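Local coordinates for protein NLP/P60 (Enterococcus faecium, PDB 6B8C) that is a secreted peptidoglycan hydrolase whose NlpC/P60 endopeptidase domain generates muropeptides, probably by cutting the peptide part of the cell wall, at residues L96-G99 against T104-V107; G57-V62 against V76-A81; T41-G46 against I117-P122; V32-K37 against Y63-G68. All coordinates share one frame; numbering follows the deposited sequence.

Interaction 1 (L96-G99 against T104-V107); sequences LFWG and TYHV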
loop_
_atom_site.group_PDB
_atom_site.type_symbol
_atom_site.label_atom_id
_atom_site.label_comp_id
_atom_site.label_asym_id
_atom_site.label_seq_id
_atom_site.Cartn_x
_atom_site.Cartn_y
_atom_site.Cartn_z
ATOM N N LEU A 96 3.766 3.766 0.329
ATOM C CA LEU A 96 4.892 3.920 -0.584
ATOM C C LEU A 96 4.357 4.014 -2.004
ATOM O O LEU A 96 3.499 3.216 -2.394
ATOM C CB LEU A 96 5.867 2.747 -0.467
ATOM C CG LEU A 96 6.369 2.407 0.934
ATOM C CD1 LEU A 96 7.145 1.106 0.912
ATOM C CD2 LEU A 96 7.228 3.532 1.484
ATOM N N PHE A 97 4.875 4.967 -2.776
ATOM C CA PHE A 97 4.317 5.307 -4.078
ATOM C C PHE A 97 5.391 5.243 -5.152
ATOM O O PHE A 97 6.490 5.787 -4.980
ATOM C CB PHE A 97 3.680 6.702 -4.054
ATOM C CG PHE A 97 2.411 6.769 -3.260
ATOM C CD1 PHE A 97 2.439 7.059 -1.906
ATOM C CD2 PHE A 97 1.189 6.521 -3.864
ATOM C CE1 PHE A 97 1.270 7.113 -1.170
ATOM C CE2 PHE A 97 0.018 6.574 -3.136
ATOM C CZ PHE A 97 0.059 6.870 -1.785
ATOM N N TRP A 98 5.059 4.566 -6.251
ATOM C CA TRP A 98 5.863 4.552 -7.462
ATOM C C TRP A 98 5.320 5.581 -8.440
ATOM O O TRP A 98 4.105 5.700 -8.618
ATOM C CB TRP A 98 5.834 3.175 -8.127
ATOM C CG TRP A 98 6.671 2.121 -7.486
ATOM C CD1 TRP A 98 7.790 1.545 -8.005
ATOM C CD2 TRP A 98 6.444 1.489 -6.219
ATOM N NE1 TRP A 98 8.282 0.598 -7.140
ATOM C CE2 TRP A 98 7.473 0.543 -6.036
ATOM C CE3 TRP A 98 5.476 1.632 -5.223
ATOM C CZ2 TRP A 98 7.563 -0.252 -4.896
ATOM C CZ3 TRP A 98 5.566 0.841 -4.092
ATOM C CH2 TRP A 98 6.603 -0.088 -3.937
ATOM N N GLY A 99 6.221 6.294 -9.097
ATOM C CA GLY A 99 5.842 7.342 -10.023
ATOM C C GLY A 99 5.975 8.717 -9.401
ATOM O O GLY A 99 6.309 8.883 -8.223
ATOM N N THR A 104 1.361 8.751 -9.932
ATOM C CA THR A 104 1.724 7.485 -9.316
ATOM C C THR A 104 0.966 6.344 -9.978
ATOM O O THR A 104 -0.215 6.468 -10.308
ATOM C CB THR A 104 1.434 7.499 -7.817
ATOM O OG1 THR A 104 0.071 7.877 -7.595
ATOM C CG2 THR A 104 2.364 8.469 -7.104
ATOM N N TYR A 105 1.665 5.232 -10.188
ATOM C CA TYR A 105 1.083 4.062 -10.824
ATOM C C TYR A 105 1.069 2.841 -9.916
ATOM O O TYR A 105 0.552 1.793 -10.321
ATOM C CB TYR A 105 1.834 3.736 -12.127
ATOM C CG TYR A 105 3.324 3.505 -11.960
ATOM C CD1 TYR A 105 3.820 2.248 -11.641
ATOM C CD2 TYR A 105 4.234 4.544 -12.130
ATOM C CE1 TYR A 105 5.178 2.030 -11.489
ATOM C CE2 TYR A 105 5.598 4.335 -11.981
ATOM C CZ TYR A 105 6.062 3.073 -11.661
ATOM O OH TYR A 105 7.412 2.851 -11.509
ATOM N N HIS A 106 1.611 2.942 -8.706
ATOM C CA HIS A 106 1.674 1.801 -7.808
ATOM C C HIS A 106 1.819 2.303 -6.381
ATOM O O HIS A 106 2.422 3.350 -6.133
ATOM C CB HIS A 106 2.838 0.869 -8.160
ATOM C CG HIS A 106 2.737 -0.482 -7.527
ATOM N ND1 HIS A 106 1.906 -1.470 -8.012
ATOM C CD2 HIS A 106 3.350 -1.008 -6.440
ATOM C CE1 HIS A 106 2.017 -2.547 -7.257
ATOM N NE2 HIS A 106 2.887 -2.293 -6.295
ATOM N N VAL A 107 1.276 1.525 -5.447
ATOM C CA VAL A 107 1.304 1.852 -4.029
ATOM C C VAL A 107 1.467 0.562 -3.236
ATOM O O VAL A 107 1.057 -0.516 -3.672
ATOM C CB VAL A 107 0.027 2.613 -3.600
ATOM C CG1 VAL A 107 -1.179 1.689 -3.632
ATOM C CG2 VAL A 107 0.199 3.233 -2.223
#

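Interaction 2 (G57-V62 against V76-A81); sequences GFTRYV and VPQESA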
loop_
_atom_site.group_PDB
_atom_site.type_symbol
_atom_site.label_atom_id
_atom_site.label_comp_id
_atom_site.label_asym_id
_atom_site.label_seq_id
_atom_site.Cartn_x
_atom_site.Cartn_y
_atom_site.Cartn_z
ATOM N N GLY A 57 -6.726 -0.896 -4.253
ATOM C CA GLY A 57 -7.829 -1.474 -3.500
ATOM C C GLY A 57 -7.367 -2.137 -2.219
ATOM O O GLY A 57 -8.026 -2.037 -1.184
ATOM N N PHE A 58 -6.205 -2.787 -2.265
ATOM C CA PHE A 58 -5.663 -3.452 -1.085
ATOM C C PHE A 58 -5.341 -2.449 0.023
ATOM O O PHE A 58 -5.767 -2.618 1.176
ATOM C CB PHE A 58 -4.424 -4.250 -1.496
ATOM C CG PHE A 58 -3.649 -4.797 -0.346
ATOM C CD1 PHE A 58 -4.233 -5.683 0.536
ATOM C CD2 PHE A 58 -2.326 -4.433 -0.152
ATOM C CE1 PHE A 58 -3.516 -6.193 1.599
ATOM C CE2 PHE A 58 -1.604 -4.938 0.911
ATOM C CZ PHE A 58 -2.199 -5.818 1.787
ATOM N N THR A 59 -4.593 -1.393 -0.310
ATOM C CA THR A 59 -4.235 -0.390 0.692
ATOM C C THR A 59 -5.470 0.329 1.222
ATOM O O THR A 59 -5.580 0.588 2.433
ATOM C CB THR A 59 -3.242 0.613 0.101
ATOM O OG1 THR A 59 -3.858 1.320 -0.982
ATOM C CG2 THR A 59 -2.005 -0.104 -0.419
ATOM N N ARG A 60 -6.412 0.666 0.332
ATOM C CA ARG A 60 -7.650 1.292 0.779
ATOM C C ARG A 60 -8.408 0.387 1.739
ATOM O O ARG A 60 -8.934 0.854 2.754
ATOM C CB ARG A 60 -8.528 1.645 -0.420
ATOM C CG ARG A 60 -9.850 2.280 -0.027
ATOM C CD ARG A 60 -10.604 2.828 -1.225
ATOM N NE ARG A 60 -11.545 1.864 -1.784
ATOM C CZ ARG A 60 -12.783 1.686 -1.335
ATOM N NH1 ARG A 60 -13.573 0.784 -1.903
ATOM N NH2 ARG A 60 -13.231 2.407 -0.313
ATOM N N TYR A 61 -8.468 -0.912 1.439
ATOM C CA TYR A 61 -9.197 -1.839 2.295
ATOM C C TYR A 61 -8.540 -1.960 3.662
ATOM O O TYR A 61 -9.229 -1.987 4.689
ATOM C CB TYR A 61 -9.288 -3.205 1.617
ATOM C CG TYR A 61 -10.278 -4.140 2.271
ATOM C CD1 TYR A 61 -9.858 -5.113 3.169
ATOM C CD2 TYR A 61 -11.638 -4.037 2.000
ATOM C CE1 TYR A 61 -10.765 -5.964 3.772
ATOM C CE2 TYR A 61 -12.553 -4.880 2.600
ATOM C CZ TYR A 61 -12.112 -5.841 3.486
ATOM O OH TYR A 61 -13.022 -6.685 4.082
ATOM N N VAL A 62 -7.208 -2.039 3.695
ATOM C CA VAL A 62 -6.503 -2.124 4.972
ATOM C C VAL A 62 -6.797 -0.892 5.823
ATOM O O VAL A 62 -7.155 -0.996 7.008
ATOM C CB VAL A 62 -4.992 -2.309 4.740
ATOM C CG1 VAL A 62 -4.236 -2.235 6.053
ATOM C CG2 VAL A 62 -4.732 -3.644 4.056
ATOM N N VAL A 76 -3.895 7.884 -7.217
ATOM C CA VAL A 76 -3.494 9.285 -7.098
ATOM C C VAL A 76 -4.146 9.976 -5.901
ATOM O O VAL A 76 -3.442 10.682 -5.163
ATOM C CB VAL A 76 -3.769 10.048 -8.405
ATOM C CG1 VAL A 76 -3.342 11.497 -8.265
ATOM C CG2 VAL A 76 -3.025 9.391 -9.556
ATOM N N PRO A 77 -5.456 9.829 -5.652
ATOM C CA PRO A 77 -6.016 10.410 -4.418
ATOM C C PRO A 77 -5.311 9.949 -3.155
ATOM O O PRO A 77 -5.150 10.742 -2.216
ATOM C CB PRO A 77 -7.483 9.956 -4.445
ATOM C CG PRO A 77 -7.545 8.862 -5.468
ATOM C CD PRO A 77 -6.512 9.217 -6.478
ATOM N N GLN A 78 -4.850 8.697 -3.114
ATOM C CA GLN A 78 -4.138 8.196 -1.945
ATOM C C GLN A 78 -2.853 8.962 -1.663
ATOM O O GLN A 78 -2.298 8.825 -0.568
ATOM C CB GLN A 78 -3.834 6.706 -2.125
ATOM C CG GLN A 78 -5.077 5.860 -2.335
ATOM C CD GLN A 78 -4.830 4.377 -2.127
ATOM O OE1 GLN A 78 -3.700 3.946 -1.899
ATOM N NE2 GLN A 78 -5.894 3.589 -2.199
ATOM N N GLU A 79 -2.379 9.774 -2.611
ATOM C CA GLU A 79 -1.211 10.612 -2.377
ATOM C C GLU A 79 -1.492 11.761 -1.416
ATOM O O GLU A 79 -0.543 12.412 -0.967
ATOM C CB GLU A 79 -0.700 11.181 -3.701
ATOM C CG GLU A 79 -0.297 10.144 -4.734
ATOM C CD GLU A 79 -0.045 10.763 -6.099
ATOM O OE1 GLU A 79 -0.439 10.154 -7.116
ATOM O OE2 GLU A 79 0.539 11.866 -6.154
ATOM N N SER A 80 -2.759 12.027 -1.091
ATOM C CA SER A 80 -3.112 13.137 -0.216
ATOM C C SER A 80 -3.396 12.711 1.217
ATOM O O SER A 80 -3.583 13.577 2.078
ATOM C CB SER A 80 -4.338 13.877 -0.765
ATOM O OG SER A 80 -4.147 14.250 -2.118
ATOM N N ALA A 81 -3.428 11.406 1.495
ATOM C CA ALA A 81 -3.906 10.903 2.776
ATOM C C ALA A 81 -2.974 11.208 3.941
ATOM O O ALA A 81 -3.383 11.025 5.093
ATOM C CB ALA A 81 -4.137 9.396 2.673
#

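Interaction 3 (T41-G46 against I117-P122); sequences TPYVWG and IHAPQP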
loop_
_atom_site.group_PDB
_atom_site.type_symbol
_atom_site.label_atom_id
_atom_site.label_comp_id
_atom_site.label_asym_id
_atom_site.label_seq_id
_atom_site.Cartn_x
_atom_site.Cartn_y
_atom_site.Cartn_z
ATOM N N THR A 41 -4.182 -13.280 -1.486
ATOM C CA THR A 41 -5.374 -12.838 -2.195
ATOM C C THR A 41 -5.009 -12.578 -3.649
ATOM O O THR A 41 -4.051 -11.843 -3.912
ATOM C CB THR A 41 -5.945 -11.581 -1.545
ATOM O OG1 THR A 41 -6.244 -11.848 -0.170
ATOM C CG2 THR A 41 -7.210 -11.128 -2.256
ATOM N N PRO A 42 -5.704 -13.175 -4.615
ATOM C CA PRO A 42 -5.326 -12.984 -6.020
ATOM C C PRO A 42 -5.557 -11.557 -6.495
ATOM O O PRO A 42 -6.362 -10.800 -5.945
ATOM C CB PRO A 42 -6.224 -13.973 -6.773
ATOM C CG PRO A 42 -7.352 -14.260 -5.844
ATOM C CD PRO A 42 -6.799 -14.147 -4.459
ATOM N N TYR A 43 -4.823 -11.196 -7.543
ATOM C CA TYR A 43 -4.945 -9.879 -8.145
ATOM C C TYR A 43 -6.185 -9.827 -9.023
ATOM O O TYR A 43 -6.435 -10.738 -9.818
ATOM C CB TYR A 43 -3.706 -9.551 -8.978
ATOM C CG TYR A 43 -3.555 -8.083 -9.306
ATOM C CD1 TYR A 43 -4.247 -7.510 -10.369
ATOM C CD2 TYR A 43 -2.712 -7.273 -8.559
ATOM C CE1 TYR A 43 -4.104 -6.169 -10.673
ATOM C CE2 TYR A 43 -2.562 -5.937 -8.851
ATOM C CZ TYR A 43 -3.260 -5.386 -9.908
ATOM O OH TYR A 43 -3.108 -4.046 -10.195
ATOM N N VAL A 44 -6.961 -8.760 -8.877
ATOM C CA VAL A 44 -8.095 -8.486 -9.748
ATOM C C VAL A 44 -8.075 -7.001 -10.070
ATOM O O VAL A 44 -8.073 -6.165 -9.158
ATOM C CB VAL A 44 -9.440 -8.884 -9.104
ATOM C CG1 VAL A 44 -10.591 -8.450 -9.992
ATOM C CG2 VAL A 44 -9.500 -10.388 -8.849
ATOM N N TRP A 45 -8.050 -6.670 -11.357
ATOM C CA TRP A 45 -8.041 -5.270 -11.754
ATOM C C TRP A 45 -9.266 -4.559 -11.195
ATOM O O TRP A 45 -10.403 -4.994 -11.405
ATOM C CB TRP A 45 -8.006 -5.143 -13.274
ATOM C CG TRP A 45 -7.791 -3.736 -13.706
ATOM C CD1 TRP A 45 -8.735 -2.860 -14.162
ATOM C CD2 TRP A 45 -6.552 -3.024 -13.698
ATOM N NE1 TRP A 45 -8.153 -1.648 -14.451
ATOM C CE2 TRP A 45 -6.813 -1.723 -14.173
ATOM C CE3 TRP A 45 -5.242 -3.363 -13.342
ATOM C CZ2 TRP A 45 -5.813 -0.762 -14.299
ATOM C CZ3 TRP A 45 -4.251 -2.407 -13.469
ATOM C CH2 TRP A 45 -4.542 -1.122 -13.944
ATOM N N GLY A 46 -9.030 -3.469 -10.468
ATOM C CA GLY A 46 -10.098 -2.745 -9.812
ATOM C C GLY A 46 -10.695 -3.414 -8.592
ATOM O O GLY A 46 -11.653 -2.876 -8.026
ATOM N N ILE A 117 4.370 -4.573 1.589
ATOM C CA ILE A 117 3.407 -5.602 1.236
ATOM C C ILE A 117 2.439 -4.992 0.235
ATOM O O ILE A 117 2.061 -3.822 0.363
ATOM C CB ILE A 117 2.677 -6.149 2.486
ATOM C CG1 ILE A 117 1.591 -7.146 2.090
ATOM C CG2 ILE A 117 2.115 -5.007 3.332
ATOM C CD1 ILE A 117 0.973 -7.846 3.268
ATOM N N HIS A 118 2.068 -5.766 -0.785
ATOM C CA HIS A 118 1.287 -5.181 -1.866
ATOM C C HIS A 118 0.614 -6.259 -2.698
ATOM O O HIS A 118 0.979 -7.438 -2.649
ATOM C CB HIS A 118 2.156 -4.297 -2.772
ATOM C CG HIS A 118 3.273 -5.027 -3.453
ATOM N ND1 HIS A 118 3.908 -4.531 -4.572
ATOM C CD2 HIS A 118 3.879 -6.206 -3.172
ATOM C CE1 HIS A 118 4.852 -5.374 -4.952
ATOM N NE2 HIS A 118 4.855 -6.398 -4.119
ATOM N N ALA A 119 -0.396 -5.823 -3.452
ATOM C CA ALA A 119 -0.939 -6.555 -4.584
ATOM C C ALA A 119 -0.072 -6.198 -5.783
ATOM O O ALA A 119 -0.217 -5.110 -6.353
ATOM C CB ALA A 119 -2.409 -6.199 -4.824
ATOM N N PRO A 120 0.854 -7.072 -6.177
ATOM C CA PRO A 120 1.924 -6.657 -7.096
ATOM C C PRO A 120 1.457 -6.331 -8.509
ATOM O O PRO A 120 1.707 -5.224 -8.992
ATOM C CB PRO A 120 2.873 -7.864 -7.092
ATOM C CG PRO A 120 2.492 -8.664 -5.883
ATOM C CD PRO A 120 1.020 -8.463 -5.737
ATOM N N GLN A 121 0.778 -7.255 -9.178
ATOM C CA GLN A 121 0.446 -7.093 -10.587
ATOM C C GLN A 121 -0.521 -8.207 -10.987
ATOM O O GLN A 121 -0.622 -9.219 -10.284
ATOM C CB GLN A 121 1.709 -7.148 -11.461
ATOM C CG GLN A 121 2.212 -8.560 -11.642
ATOM C CD GLN A 121 3.614 -8.607 -12.182
ATOM O OE1 GLN A 121 4.456 -7.788 -11.819
ATOM N NE2 GLN A 121 3.878 -9.574 -13.053
ATOM N N PRO A 122 -1.226 -8.043 -12.118
ATOM C CA PRO A 122 -2.147 -9.098 -12.588
ATOM C C PRO A 122 -1.617 -10.521 -12.472
ATOM O O PRO A 122 -2.404 -11.450 -12.237
ATOM C CB PRO A 122 -2.387 -8.692 -14.048
ATOM C CG PRO A 122 -2.360 -7.187 -13.999
ATOM C CD PRO A 122 -1.329 -6.822 -12.944
#

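Interaction 4 (V32-K37 against Y63-G68); sequences VAEAYK and YLQVTG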
loop_
_atom_site.group_PDB
_atom_site.type_symbol
_atom_site.label_atom_id
_atom_site.label_comp_id
_atom_site.label_asym_id
_atom_site.label_seq_id
_atom_site.Cartn_x
_atom_site.Cartn_y
_atom_site.Cartn_z
ATOM N N VAL A 32 -0.078 -3.043 9.688
ATOM C CA VAL A 32 0.691 -4.191 9.211
ATOM C C VAL A 32 -0.035 -5.495 9.524
ATOM O O VAL A 32 -0.110 -6.406 8.685
ATOM C CB VAL A 32 2.102 -4.167 9.825
ATOM C CG1 VAL A 32 2.855 -5.444 9.488
ATOM C CG2 VAL A 32 2.864 -2.945 9.340
ATOM N N ALA A 33 -0.580 -5.605 10.738
ATOM C CA ALA A 33 -1.270 -6.827 11.131
ATOM C C ALA A 33 -2.513 -7.057 10.281
ATOM O O ALA A 33 -2.832 -8.199 9.931
ATOM C CB ALA A 33 -1.632 -6.767 12.614
ATOM N N GLU A 34 -3.226 -5.982 9.934
ATOM C CA GLU A 34 -4.388 -6.126 9.062
ATOM C C GLU A 34 -3.971 -6.491 7.642
ATOM O O GLU A 34 -4.627 -7.310 6.988
ATOM C CB GLU A 34 -5.210 -4.836 9.062
ATOM C CG GLU A 34 -6.458 -4.872 8.182
ATOM C CD GLU A 34 -7.586 -5.711 8.772
ATOM O OE1 GLU A 34 -8.473 -6.145 8.006
ATOM O OE2 GLU A 34 -7.589 -5.935 10.000
ATOM N N ALA A 35 -2.883 -5.894 7.147
ATOM C CA ALA A 35 -2.434 -6.190 5.792
ATOM C C ALA A 35 -1.999 -7.643 5.657
ATOM O O ALA A 35 -2.206 -8.266 4.609
ATOM C CB ALA A 35 -1.295 -5.249 5.398
ATOM N N TYR A 36 -1.396 -8.203 6.711
ATOM C CA TYR A 36 -0.954 -9.594 6.643
ATOM C C TYR A 36 -2.110 -10.574 6.469
ATOM O O TYR A 36 -1.891 -11.690 5.982
ATOM C CB TYR A 36 -0.143 -9.953 7.889
ATOM C CG TYR A 36 1.352 -9.841 7.683
ATOM C CD1 TYR A 36 1.982 -8.603 7.677
ATOM C CD2 TYR A 36 2.133 -10.973 7.493
ATOM C CE1 TYR A 36 3.347 -8.495 7.484
ATOM C CE2 TYR A 36 3.501 -10.875 7.298
ATOM C CZ TYR A 36 4.101 -9.634 7.297
ATOM O OH TYR A 36 5.461 -9.529 7.106
ATOM N N LYS A 37 -3.336 -10.182 6.830
ATOM C CA LYS A 37 -4.474 -11.089 6.725
ATOM C C LYS A 37 -4.798 -11.471 5.286
ATOM O O LYS A 37 -5.484 -12.476 5.065
ATOM C CB LYS A 37 -5.718 -10.463 7.357
ATOM C CG LYS A 37 -5.583 -10.115 8.829
ATOM C CD LYS A 37 -6.825 -9.392 9.319
ATOM C CE LYS A 37 -6.754 -9.106 10.807
ATOM N NZ LYS A 37 -7.985 -8.415 11.289
ATOM N N TYR A 63 -6.661 0.298 5.226
ATOM C CA TYR A 63 -6.898 1.514 5.995
ATOM C C TYR A 63 -8.358 1.657 6.391
ATOM O O TYR A 63 -8.654 2.203 7.457
ATOM C CB TYR A 63 -6.422 2.733 5.213
ATOM C CG TYR A 63 -4.984 3.037 5.519
ATOM C CD1 TYR A 63 -3.964 2.394 4.839
ATOM C CD2 TYR A 63 -4.645 3.933 6.525
ATOM C CE1 TYR A 63 -2.645 2.653 5.130
ATOM C CE2 TYR A 63 -3.328 4.198 6.825
ATOM C CZ TYR A 63 -2.331 3.556 6.123
ATOM O OH TYR A 63 -1.013 3.812 6.413
ATOM N N LEU A 64 -9.278 1.158 5.568
ATOM C CA LEU A 64 -10.689 1.197 5.924
ATOM C C LEU A 64 -10.974 0.301 7.120
ATOM O O LEU A 64 -11.730 0.680 8.023
ATOM C CB LEU A 64 -11.529 0.783 4.719
ATOM C CG LEU A 64 -12.950 1.323 4.614
ATOM C CD1 LEU A 64 -13.048 2.694 5.257
ATOM C CD2 LEU A 64 -13.334 1.397 3.146
ATOM N N GLN A 65 -10.368 -0.888 7.147
ATOM C CA GLN A 65 -10.586 -1.802 8.263
ATOM C C GLN A 65 -10.001 -1.252 9.556
ATOM O O GLN A 65 -10.605 -1.401 10.625
ATOM C CB GLN A 65 -9.980 -3.169 7.949
ATOM C CG GLN A 65 -10.656 -3.892 6.807
ATOM C CD GLN A 65 -12.156 -3.964 6.981
ATOM O OE1 GLN A 65 -12.903 -3.253 6.308
ATOM N NE2 GLN A 65 -12.608 -4.820 7.889
ATOM N N VAL A 66 -8.826 -0.623 9.488
ATOM C CA VAL A 66 -8.168 -0.222 10.730
ATOM C C VAL A 66 -8.680 1.130 11.221
ATOM O O VAL A 66 -8.917 1.318 12.421
ATOM C CB VAL A 66 -6.639 -0.220 10.551
ATOM C CG1 VAL A 66 -5.963 0.342 11.790
ATOM C CG2 VAL A 66 -6.146 -1.622 10.277
ATOM N N THR A 67 -8.867 2.094 10.315
ATOM C CA THR A 67 -9.164 3.467 10.698
ATOM C C THR A 67 -10.580 3.914 10.368
ATOM O O THR A 67 -11.032 4.920 10.920
ATOM C CB THR A 67 -8.187 4.434 10.016
ATOM O OG1 THR A 67 -8.520 4.542 8.628
ATOM C CG2 THR A 67 -6.753 3.930 10.147
ATOM N N GLY A 68 -11.281 3.212 9.479
ATOM C CA GLY A 68 -12.625 3.595 9.103
ATOM C C GLY A 68 -12.720 4.704 8.078
ATOM O O GLY A 68 -13.819 4.958 7.567
#

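Interaction 1 (L96-G99 against T104-V107)
W98 holds its indole anti to its carbonyl carbon (chi1 -76°), while H106 swings its imidazole anti to the backbone N (chi1 -164°), and these torsions set the two side chains next to each other on one face of the sheet. The imidazole presents its edge to the face of the indole, with planes 86° apart: H106 CD2 lies 3.6 Å from W98 CE3, offset toward the rim of the six-membered ring. Y105 completes the aromatic cluster from another direction. Its side chain crosses that of W98 at roughly a right angle, so that W98 CB sits over the phenol face, 3.9 Å from the centroid of the Y105 ring, while Y105 CE2 comes close to the backbone N of G99. The segments are the facing ends of the beta hairpin formed by strands 95-98 and 106-112 of the central antiparallel sheet. W98 N donates to H106 O (2.9 Å) in an almost straight bond, but W98 O accepts a hydrogen bond from Y105 N (2.9 Å), where regular pairing would use H106 N; the pairing turns irregular here, at the end where the hairpin loop begins. On the other face of the sheet F97 and V107 form a non-hydrogen-bonded pair, and V107 CG2 stands over the F97 ring, 3.7 Å from its centroid. V107 CA also points a C-H at L96 O (3.1 Å). Beyond the hairpin, H106 NE2 is hydrogen-bonded to H118 ND1 and the H106 side chain touches C55, a grouping consistent with the Cys-His-His site of NlpC/P60 peptidases.

Interaction 2 (G57-V62 against V76-A81)
T59 and Q78 carry this small, buried contact, in which a helix and a loop meet mainly through one pair of polar side chains. The two backbones stay well apart, with R60 CA and Q78 CA 8.2 Å from each other, so the glutamine has to span the distance. Its chain is extended beyond CG and sets its amide against the helix. There T59 OG1 lies 2.8 Å from Q78 OE1, a hydrogen bond if its one proton is not given to S56 O instead. The threonine hydroxyl occupies the position between its own backbone N and carbonyl carbon (chi1 63°), which faces it toward the loop and leaves CG2 on the side of the sheet. Q78 NE2 is held by two backbone carbonyls, S56 O and G72 O, and OE1 faces the T59 hydroxyl, which together probably fix the rotation of the buried amide. This is the close part of the contact. Toward the side of R60 it thins out: R60 CB merely brushes Q78 NE2 at 3.7 Å, and the arginine leaves with CG anti to N (chi1 179°) and bends at chi3, carrying its guanidinium to a salt bridge with D70 on the partly exposed side. Around the polar pair the packing is apolar, T59 lying against V107 and I109, and Q78 against F97 and V107. A buried polar link thus ties the loop ahead of strand 83-85 to helix 55-67, the helix that begins at C55 and packs on the central antiparallel sheet, as in the papain-like NlpC/P60 fold.

Interaction 3 (T41-G46 against I117-P122)
The phenol ring of Y43 lies flat against the peptide joining Q121 to P122, so that an aromatic face covers an amide group. P122 N is 3.5 Å above the plane, over the centre of the Y43 ring, and Q121 C lies above the same face nearer its rim. The proline ring lies beside the phenol, heading in the same direction; P122 CD makes a CH-pi contact 3.9 Å from the ring centroid of Y43. A119 comes from a different direction, at the edge. Its carbonyl O lies near the ring plane, 3.5 Å from Y43 CE2, while its methyl CB reaches Y43 CD2 at 3.9 Å. With CG anti to N (chi1 -163°), the ring projects from the loop after helix 28-36 into the bend that follows strand 115-118. Y43 also touches D54, the residue before C55, which places the contact beside the presumed active site of the NlpC/P60 domain. No hydrogen bond joins the segments: dispersion over the ring face and the weak attraction of an aromatic C-H edge for a carbonyl probably do most of the work, implying a fit that depends on shape more than on polar pairing.

Interaction 4 (V32-K37 against Y63-G68)
Between 32-37 and 63-68 the backbones come nearest at E34 and V66, whose CA atoms are 7.2 Å apart. The helices concerned, 28-36 and 55-67, lie together against the central antiparallel sheet of the NlpC/P60 fold: A35 of the first and V62 of the second both touch I109 of strand 106-112. Between the segments themselves the apolar contact is small. V66 CG2 rests 3.6 Å from E34 CB and slightly further from CG. The glutamate chain then bends at chi2 (74°), which turns its carboxylate along the second helix and over the base of Q65, where E34 OE1 comes to 3.3 Å from Q65 CB. Q65 does not answer with its amide; that group leads away, and its plane is turned 48° from the carboxylate. The charge finds its partners on the side of its own helix instead. K37, with an extended chain, reaches back one turn and forms a salt bridge from NZ to E34 OE2 (2.8 Å), meeting the oxygen from above the carboxylate plane, while E34 OE1 accepts a hydrogen bond from Y38 OH. With one partner on each oxygen the buried carboxylate is held in its rotation, and the lysine probably favours its ionised form. V66 also leans on A30 and I31, continuing the apolar seam toward the start of helix 28-36. In the last turn of helix 55-67, Y63 O is gripped twice by one residue, from opposite faces of its carbonyl plane: by T67 N (2.9 Å) and by T67 OG1 (2.6 Å).

How the interactions relate
Interactions 1 and 2 are buried, interaction 4 is partly so, and interaction 3 lies at the surface. Helix 55-67 serves both 2 and 4: one side reaches the loop 76-81, another the helix 28-36, with F58 and V62 packing on A35. Strand 106-112 and the next strand, 115-118, bring 1 and 3 together, where H106 meets the carbonyl of P120. F97 CZ of interaction 1 packs on Q78 O of interaction 2, F58 on I117 and H118 of interaction 3, and I117 CD1 on A35 O of interaction 4. The chemistry varies accordingly: backbone bonds and aromatic rings in the hairpin, a buried amide next to it, ring-on-peptide contact at the surface, and a carboxylate tied to K37 and Y38 beside apolar helix packing in interaction 4.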